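PDB 4XE7: uncharacterized protein, which probably assembles into actin-like filaments that segregate plasmid DNA, as expected of a bacterial ParM, here captured in its nucleotide-free form. Local coordinates for residues A[176-181]-A[186-191]; A[244-247]-A[252-255]; A[295-298]-A[302-305]. One frame throughout, in Å; residues are numbered along the deposited sequence.

Contact 1. Residues A[176-181]-A[186-191]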
loop_
_atom_site.group_PDB
_atom_site.type_symbol
_atom_site.label_atom_id
_atom_site.label_comp_id
_atom_site.label_asym_id
_atom_site.label_seq_id
_atom_site.Cartn_x
_atom_site.Cartn_y
_atom_site.Cartn_z
ATOM N N THR A 176 -15.105 11.648 -16.767
ATOM C CA THR A 176 -14.096 12.694 -16.803
ATOM C C THR A 176 -13.711 13.143 -15.403
ATOM O O THR A 176 -14.555 13.254 -14.507
ATOM C CB THR A 176 -14.564 13.924 -17.605
ATOM O OG1 THR A 176 -15.614 14.583 -16.891
ATOM C CG2 THR A 176 -15.051 13.493 -18.985
ATOM N N VAL A 177 -12.423 13.392 -15.228
ATOM C CA VAL A 177 -11.901 13.969 -14.004
ATOM C C VAL A 177 -11.192 15.272 -14.332
ATOM O O VAL A 177 -10.208 15.285 -15.076
ATOM C CB VAL A 177 -10.904 13.023 -13.294
ATOM C CG1 VAL A 177 -10.470 13.632 -11.973
ATOM C CG2 VAL A 177 -11.518 11.628 -13.091
ATOM N N GLU A 178 -11.688 16.371 -13.786
ATOM C CA GLU A 178 -11.058 17.661 -14.025
ATOM C C GLU A 178 -10.380 18.155 -12.761
ATOM O O GLU A 178 -11.012 18.263 -11.711
ATOM C CB GLU A 178 -12.078 18.689 -14.513
ATOM C CG GLU A 178 -11.454 20.049 -14.765
ATOM C CD GLU A 178 -12.466 21.111 -15.135
ATOM O OE1 GLU A 178 -13.660 20.779 -15.315
ATOM O OE2 GLU A 178 -12.060 22.286 -15.229
ATOM N N PHE A 179 -9.086 18.426 -12.858
ATOM C CA PHE A 179 -8.338 18.939 -11.722
ATOM C C PHE A 179 -8.555 20.460 -11.611
ATOM O O PHE A 179 -8.340 21.199 -12.571
ATOM C CB PHE A 179 -6.842 18.616 -11.856
ATOM C CG PHE A 179 -6.511 17.132 -11.810
ATOM C CD1 PHE A 179 -6.372 16.399 -12.982
ATOM C CD2 PHE A 179 -6.312 16.486 -10.596
ATOM C CE1 PHE A 179 -6.045 15.039 -12.945
ATOM C CE2 PHE A 179 -5.981 15.129 -10.548
ATOM C CZ PHE A 179 -5.844 14.404 -11.728
ATOM N N LEU A 180 -8.993 20.915 -10.442
ATOM C CA LEU A 180 -9.332 22.319 -10.237
ATOM C C LEU A 180 -8.226 23.050 -9.463
ATOM O O LEU A 180 -8.250 24.275 -9.320
ATOM C CB LEU A 180 -10.668 22.428 -9.497
ATOM C CG LEU A 180 -11.857 21.847 -10.266
ATOM C CD1 LEU A 180 -13.101 21.822 -9.406
ATOM C CD2 LEU A 180 -12.103 22.650 -11.525
ATOM N N ASP A 181 -7.257 22.282 -8.974
ATOM C CA ASP A 181 -6.149 22.824 -8.195
ATOM C C ASP A 181 -4.979 21.840 -8.199
ATOM O O ASP A 181 -5.063 20.766 -8.801
ATOM C CB ASP A 181 -6.595 23.116 -6.757
ATOM C CG ASP A 181 -5.760 24.208 -6.090
ATOM O OD1 ASP A 181 -4.688 24.555 -6.633
ATOM O OD2 ASP A 181 -6.175 24.726 -5.028
ATOM N N GLY A 186 -6.293 22.483 -14.306
ATOM C CA GLY A 186 -6.682 22.817 -15.661
ATOM C C GLY A 186 -6.797 21.595 -16.535
ATOM O O GLY A 186 -7.447 21.631 -17.571
ATOM N N LYS A 187 -6.170 20.502 -16.120
ATOM C CA LYS A 187 -6.215 19.277 -16.912
ATOM C C LYS A 187 -7.501 18.509 -16.691
ATOM O O LYS A 187 -7.978 18.375 -15.564
ATOM C CB LYS A 187 -5.016 18.381 -16.593
ATOM C CG LYS A 187 -3.742 18.782 -17.331
ATOM C CD LYS A 187 -2.589 17.848 -17.002
ATOM C CE LYS A 187 -1.283 18.367 -17.582
ATOM N NZ LYS A 187 -1.312 18.404 -19.067
ATOM N N LYS A 188 -8.052 17.998 -17.784
ATOM C CA LYS A 188 -9.248 17.176 -17.748
ATOM C C LYS A 188 -8.951 15.812 -18.362
ATOM O O LYS A 188 -8.610 15.726 -19.532
ATOM C CB LYS A 188 -10.383 17.873 -18.503
ATOM C CG LYS A 188 -11.723 17.195 -18.399
ATOM C CD LYS A 188 -12.849 18.197 -18.637
ATOM C CE LYS A 188 -14.198 17.510 -18.735
ATOM N NZ LYS A 188 -15.306 18.485 -18.957
ATOM N N ILE A 189 -9.069 14.745 -17.581
ATOM C CA ILE A 189 -8.746 13.420 -18.105
ATOM C C ILE A 189 -10.013 12.652 -18.484
ATOM O O ILE A 189 -10.942 12.516 -17.691
ATOM C CB ILE A 189 -7.899 12.599 -17.092
ATOM C CG1 ILE A 189 -6.426 13.036 -17.142
ATOM C CG2 ILE A 189 -7.875 11.142 -17.490
ATOM C CD1 ILE A 189 -6.108 14.349 -16.511
ATOM N N LYS A 190 -10.047 12.159 -19.712
ATOM C CA LYS A 190 -11.175 11.381 -20.179
ATOM C C LYS A 190 -10.884 9.886 -20.073
ATOM O O LYS A 190 -9.970 9.368 -20.717
ATOM C CB LYS A 190 -11.515 11.770 -21.618
ATOM C CG LYS A 190 -12.663 11.010 -22.224
ATOM C CD LYS A 190 -13.029 11.600 -23.576
ATOM C CE LYS A 190 -13.808 10.614 -24.427
ATOM N NZ LYS A 190 -14.233 11.240 -25.710
ATOM N N ILE A 191 -11.680 9.200 -19.263
ATOM C CA ILE A 191 -11.452 7.790 -18.957
ATOM C C ILE A 191 -12.539 6.939 -19.568
ATOM O O ILE A 191 -13.723 7.136 -19.289
ATOM C CB ILE A 191 -11.422 7.538 -17.426
ATOM C CG1 ILE A 191 -10.229 8.251 -16.785
ATOM C CG2 ILE A 191 -11.452 6.024 -17.101
ATOM C CD1 ILE A 191 -10.369 8.451 -15.264
HETATM O O HOH W 1 -16.999 15.950 -18.921
#
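Val177 and Ile189 face each other as a hydrogen-bonded pair in the antiparallel beta hairpin of strands 173-179 and 188-200, whose short segments lie 4.6 Å apart axis to axis and run at 166° to each other. Val177 N gives its hydrogen to Ile189 O at 3.0 Å, and Ile189 N returns one to Val177 O at 2.8 Å. Towards the turn, the pairing goes on with Phe179 N to Lys187 O and ends with Gly186 N hydrogen-bonded to Phe179 O. Gly186 has backbone angles at which a CB would press against the preceding carbonyl.

Val177, Phe179, Ile189 and Ile191 make the inner surface and rest on helix 123-140, Val177 and Phe179 both meeting Ala135. The CD1 methyl of Ile189 comes to the edge of the Phe179 ring, in its plane, 3.6 Å from CE1. That methyl gets there because CG1 sits beside its own backbone N (chi1 -79°) and CD1 then turns back towards the neighbouring strand. Ile191 reaches across on the diagonal and lays CD1 on Val177 CG2. On its other flank strand 173-179 is hydrogen-bonded to strand 73-79, Thr176 with Ile78 and Glu178 with Arg76, and Val75 of that strand touches Phe179.

The outer surface carries Thr176, Glu178 and Lys188. The extended chain of Lys188 passes over the neighbouring strand with CE 3.7 Å from Thr176 OG1. Its ammonium group stays 4.6 Å from Glu178 OE1, too far for a direct ion pair. Instead, a water accepts from Lys188 NZ at 3.0 Å and hydrogen-bonds Thr176 OG1 at 2.8 Å.

Contact 2. Residues A[244-247]-A[252-255]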
loop_
_atom_site.group_PDB
_atom_site.type_symbol
_atom_site.label_atom_id
_atom_site.label_comp_id
_atom_site.label_asym_id
_atom_site.label_seq_id
_atom_site.Cartn_x
_atom_site.Cartn_y
_atom_site.Cartn_z
ATOM N N ASN A 244 -2.774 -14.010 9.971
ATOM C CA ASN A 244 -2.342 -15.310 9.452
ATOM C C ASN A 244 -3.430 -15.910 8.571
ATOM O O ASN A 244 -4.385 -16.482 9.071
ATOM C CB ASN A 244 -1.990 -16.260 10.593
ATOM C CG ASN A 244 -1.057 -15.624 11.605
ATOM O OD1 ASN A 244 -1.478 -15.190 12.683
ATOM N ND2 ASN A 244 0.216 -15.531 11.245
ATOM N N ALA A 245 -3.283 -15.742 7.259
ATOM C CA ALA A 245 -4.282 -16.208 6.301
ATOM C C ALA A 245 -3.856 -17.525 5.670
ATOM O O ALA A 245 -2.687 -17.704 5.327
ATOM C CB ALA A 245 -4.518 -15.147 5.207
ATOM N N PHE A 246 -4.802 -18.450 5.520
ATOM C CA PHE A 246 -4.504 -19.713 4.853
ATOM C C PHE A 246 -5.419 -19.916 3.659
ATOM O O PHE A 246 -6.646 -19.863 3.776
ATOM C CB PHE A 246 -4.615 -20.871 5.828
ATOM C CG PHE A 246 -4.355 -22.217 5.213
ATOM C CD1 PHE A 246 -3.223 -22.444 4.446
ATOM C CD2 PHE A 246 -5.229 -23.268 5.439
ATOM C CE1 PHE A 246 -2.978 -23.685 3.907
ATOM C CE2 PHE A 246 -4.992 -24.522 4.898
ATOM C CZ PHE A 246 -3.858 -24.725 4.130
ATOM N N PHE A 247 -4.809 -20.130 2.502
ATOM C CA PHE A 247 -5.554 -20.312 1.256
ATOM C C PHE A 247 -5.362 -21.722 0.713
ATOM O O PHE A 247 -4.230 -22.182 0.522
ATOM C CB PHE A 247 -5.110 -19.291 0.206
ATOM C CG PHE A 247 -5.317 -17.859 0.611
ATOM C CD1 PHE A 247 -6.526 -17.218 0.360
ATOM C CD2 PHE A 247 -4.295 -17.139 1.218
ATOM C CE1 PHE A 247 -6.712 -15.886 0.724
ATOM C CE2 PHE A 247 -4.476 -15.812 1.588
ATOM C CZ PHE A 247 -5.683 -15.180 1.336
ATOM N N LEU A 252 -9.846 -18.661 0.757
ATOM C CA LEU A 252 -9.468 -18.444 2.142
ATOM C C LEU A 252 -10.160 -19.447 3.064
ATOM O O LEU A 252 -11.368 -19.585 3.011
ATOM C CB LEU A 252 -9.820 -17.018 2.569
ATOM C CG LEU A 252 -9.591 -16.713 4.051
ATOM C CD1 LEU A 252 -8.107 -16.608 4.316
ATOM C CD2 LEU A 252 -10.322 -15.436 4.443
ATOM N N ASN A 253 -9.390 -20.145 3.896
ATOM C CA ASN A 253 -9.941 -21.006 4.947
ATOM C C ASN A 253 -10.230 -20.182 6.211
ATOM O O ASN A 253 -9.316 -19.842 6.962
ATOM C CB ASN A 253 -8.965 -22.156 5.260
ATOM C CG ASN A 253 -9.518 -23.162 6.267
ATOM O OD1 ASN A 253 -10.252 -22.815 7.195
ATOM N ND2 ASN A 253 -9.148 -24.429 6.086
ATOM N N LYS A 254 -11.499 -19.876 6.458
ATOM C CA LYS A 254 -11.863 -18.992 7.567
ATOM C C LYS A 254 -11.616 -19.622 8.935
ATOM O O LYS A 254 -11.274 -18.923 9.895
ATOM C CB LYS A 254 -13.332 -18.577 7.454
ATOM C CG LYS A 254 -13.642 -17.762 6.216
ATOM C CD LYS A 254 -15.113 -17.361 6.170
ATOM C CE LYS A 254 -15.391 -16.487 4.961
ATOM N NZ LYS A 254 -14.226 -15.598 4.673
ATOM N N LYS A 255 -11.807 -20.936 9.026
ATOM C CA LYS A 255 -11.628 -21.652 10.293
ATOM C C LYS A 255 -10.190 -21.565 10.821
ATOM O O LYS A 255 -9.949 -21.208 11.978
ATOM C CB LYS A 255 -12.022 -23.124 10.132
ATOM C CG LYS A 255 -13.506 -23.376 9.960
ATOM C CD LYS A 255 -13.777 -24.873 9.982
ATOM C CE LYS A 255 -15.242 -25.170 10.216
ATOM N NZ LYS A 255 -15.466 -26.642 10.194
#
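Phe247 and Leu252 form a non-hydrogen-bonded antiparallel pair, their CA atoms 4.4 Å apart, close to the turn of the hairpin between strands 242-248 and 251-260. One residue along, Asn253 N donates to Phe246 O at 2.8 Å, nearly straight both at the hydrogen (174°) and at the carbonyl.

Past this bond strand 251-260 is interrupted, and Ser257 OG spans the gap by hydrogen bonding both Asn253 O and Phe246 N.

The two phenylalanines serve opposite surfaces of the sheet. Leu252 puts its CD1 methyl over one face of the Phe247 ring, 4.2 Å from the centroid and displaced towards the rim, a CH-pi contact. The same methyl also meets Ala245 CB at 4.0 Å, while Leu252 CB lies 3.8 Å from Phe247 CE1. Leu252 covers Phe247 and Ala245 together because chi1 near 174° turns its branch away from its own backbone N.

On the other surface Asn253 CB approaches Phe246 CD2 obliquely at 3.9 Å, the amide and ring planes 32° apart. The polar end of Asn253 has its own task: OD1 accepts from Leu256 N within the irregular part of its chain. Phe246 meanwhile packs on Phe358 and Thr362 of helix 337-362.

One backbone hydrogen bond joins these two segments; otherwise the contact is apolar and rests on Leu252 against Phe247 and Ala245 and on Asn253 CB against Phe246, with strand 251-260 at the edge of its sheet.

Contact 3. Residues A[295-298]-A[302-305]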
loop_
_atom_site.group_PDB
_atom_site.type_symbol
_atom_site.label_atom_id
_atom_site.label_comp_id
_atom_site.label_asym_id
_atom_site.label_seq_id
_atom_site.Cartn_x
_atom_site.Cartn_y
_atom_site.Cartn_z
ATOM N N SER A 295 13.310 13.448 22.765
ATOM C CA SER A 295 13.971 12.230 22.313
ATOM C C SER A 295 14.293 12.343 20.825
ATOM O O SER A 295 13.713 13.168 20.141
ATOM C CB SER A 295 13.080 11.014 22.583
ATOM O OG SER A 295 11.940 11.028 21.748
ATOM N N PRO A 296 15.230 11.522 20.321
ATOM C CA PRO A 296 15.699 11.783 18.954
ATOM C C PRO A 296 14.724 11.447 17.812
ATOM O O PRO A 296 14.999 11.875 16.690
ATOM C CB PRO A 296 16.961 10.919 18.845
ATOM C CG PRO A 296 16.840 9.891 19.937
ATOM C CD PRO A 296 16.089 10.558 21.037
ATOM N N PHE A 297 13.631 10.720 18.067
ATOM C CA PHE A 297 12.675 10.391 17.001
ATOM C C PHE A 297 11.274 10.862 17.349
ATOM O O PHE A 297 10.897 10.858 18.510
ATOM C CB PHE A 297 12.651 8.874 16.721
ATOM C CG PHE A 297 13.924 8.366 16.141
ATOM C CD1 PHE A 297 14.178 8.504 14.786
ATOM C CD2 PHE A 297 14.893 7.829 16.950
ATOM C CE1 PHE A 297 15.367 8.074 14.245
ATOM C CE2 PHE A 297 16.079 7.397 16.421
ATOM C CZ PHE A 297 16.321 7.523 15.064
ATOM N N LYS A 298 10.511 11.243 16.327
ATOM C CA LYS A 298 9.170 11.795 16.487
ATOM C C LYS A 298 8.114 10.728 16.716
ATOM O O LYS A 298 7.266 10.847 17.603
ATOM C CB LYS A 298 8.791 12.601 15.241
ATOM C CG LYS A 298 9.261 14.048 15.239
ATOM C CD LYS A 298 9.347 14.626 16.646
ATOM C CE LYS A 298 8.479 15.885 16.763
ATOM N NZ LYS A 298 8.786 16.908 15.714
ATOM N N ASP A 302 8.864 7.604 11.818
ATOM C CA ASP A 302 10.105 8.359 11.706
ATOM C C ASP A 302 11.358 7.469 11.935
ATOM O O ASP A 302 12.334 7.472 11.163
ATOM C CB ASP A 302 10.054 9.499 12.721
ATOM C CG ASP A 302 11.085 10.554 12.467
ATOM O OD1 ASP A 302 11.328 10.857 11.281
ATOM O OD2 ASP A 302 11.652 11.078 13.460
ATOM N N PHE A 303 11.320 6.702 13.011
ATOM C CA PHE A 303 12.383 5.748 13.311
ATOM C C PHE A 303 12.512 4.673 12.199
ATOM O O PHE A 303 13.622 4.357 11.773
ATOM C CB PHE A 303 12.108 5.132 14.692
ATOM C CG PHE A 303 12.828 3.840 14.950
ATOM C CD1 PHE A 303 14.096 3.842 15.505
ATOM C CD2 PHE A 303 12.221 2.624 14.667
ATOM C CE1 PHE A 303 14.759 2.641 15.762
ATOM C CE2 PHE A 303 12.875 1.412 14.923
ATOM C CZ PHE A 303 14.147 1.431 15.467
ATOM N N ILE A 304 11.390 4.130 11.716
ATOM C CA ILE A 304 11.457 3.171 10.616
ATOM C C ILE A 304 12.065 3.806 9.352
ATOM O O ILE A 304 13.014 3.265 8.769
ATOM C CB ILE A 304 10.065 2.570 10.275
ATOM C CG1 ILE A 304 9.554 1.695 11.423
ATOM C CG2 ILE A 304 10.127 1.724 8.997
ATOM C CD1 ILE A 304 10.271 0.384 11.545
ATOM N N GLN A 305 11.533 4.953 8.935
ATOM C CA GLN A 305 11.957 5.541 7.661
ATOM C C GLN A 305 13.399 6.051 7.690
ATOM O O GLN A 305 14.143 5.840 6.732
ATOM C CB GLN A 305 11.024 6.687 7.246
ATOM C CG GLN A 305 9.578 6.259 6.974
ATOM C CD GLN A 305 9.467 5.065 6.025
ATOM O OE1 GLN A 305 8.855 4.043 6.355
ATOM N NE2 GLN A 305 10.055 5.194 4.841
#
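Asp302 OD2 is gripped by Lys298 N and by Arg306 NH1 at the N-terminal boundary of helix 300-317. Thr299 OG1, just ahead of the helix, bonds Asp302 N in the manner of an N-cap, and Asp302 bonds back to Lys298 N; this is not a full capping box, since the N-H it meets is not that of Thr299. The bond from Lys298 N is 3.1 Å long and almost straight, 176° at the hydrogen. It reaches OD2 on the anti side of the carboxylate, a little out of its plane, while Arg306, one turn further along the helix, adds a salt bridge to the same atom. Asp302 swings its carboxylate over to the loop with CG trans to the backbone N (chi1 -165°). Its backbone N and its carboxylate are thus both tied to residues just ahead of the helix, and the carboxylate to Arg306 as well. The negative group near the helix N-terminus would also be expected to suit the helix dipole.

Next to the bond between Lys298 N and Asp302 OD2 is a T-shaped pair of aromatic rings. Phe303 directs its edge at the face of Phe297, the planes at 88° and the centroids 5.6 Å apart. Leu272 of helix 265-279 touches both rings, Ile268 and Ile271 of the same helix support Phe303, and Val327 of strand 326-329 lies against Phe297. Phe303 also places its CB over the same face of the Phe297 ring, 4.2 Å from the centroid, and Phe297 CD1 comes within 3.6 Å of Phe303 CA.

Overall arrangement
The three are local contacts, each between nearby parts of the chain, following one another in sequence without touching; their centres stand 35 to 41 Å apart. Contacts 1 and 2 are both beta hairpins, but in different sheets, on opposite sides of the chain's centre. Contact 1 is held by a ladder of four backbone bonds, with one surface sealed by a helix and the other wet and charged. Contact 2 is more buried, has one backbone bond between its segments and is otherwise apolar. Contact 3 joins a loop to a helix start, and there the polar bond runs from a backbone N-H to a side-chain carboxylate rather than between backbones, next to a buried pair of rings.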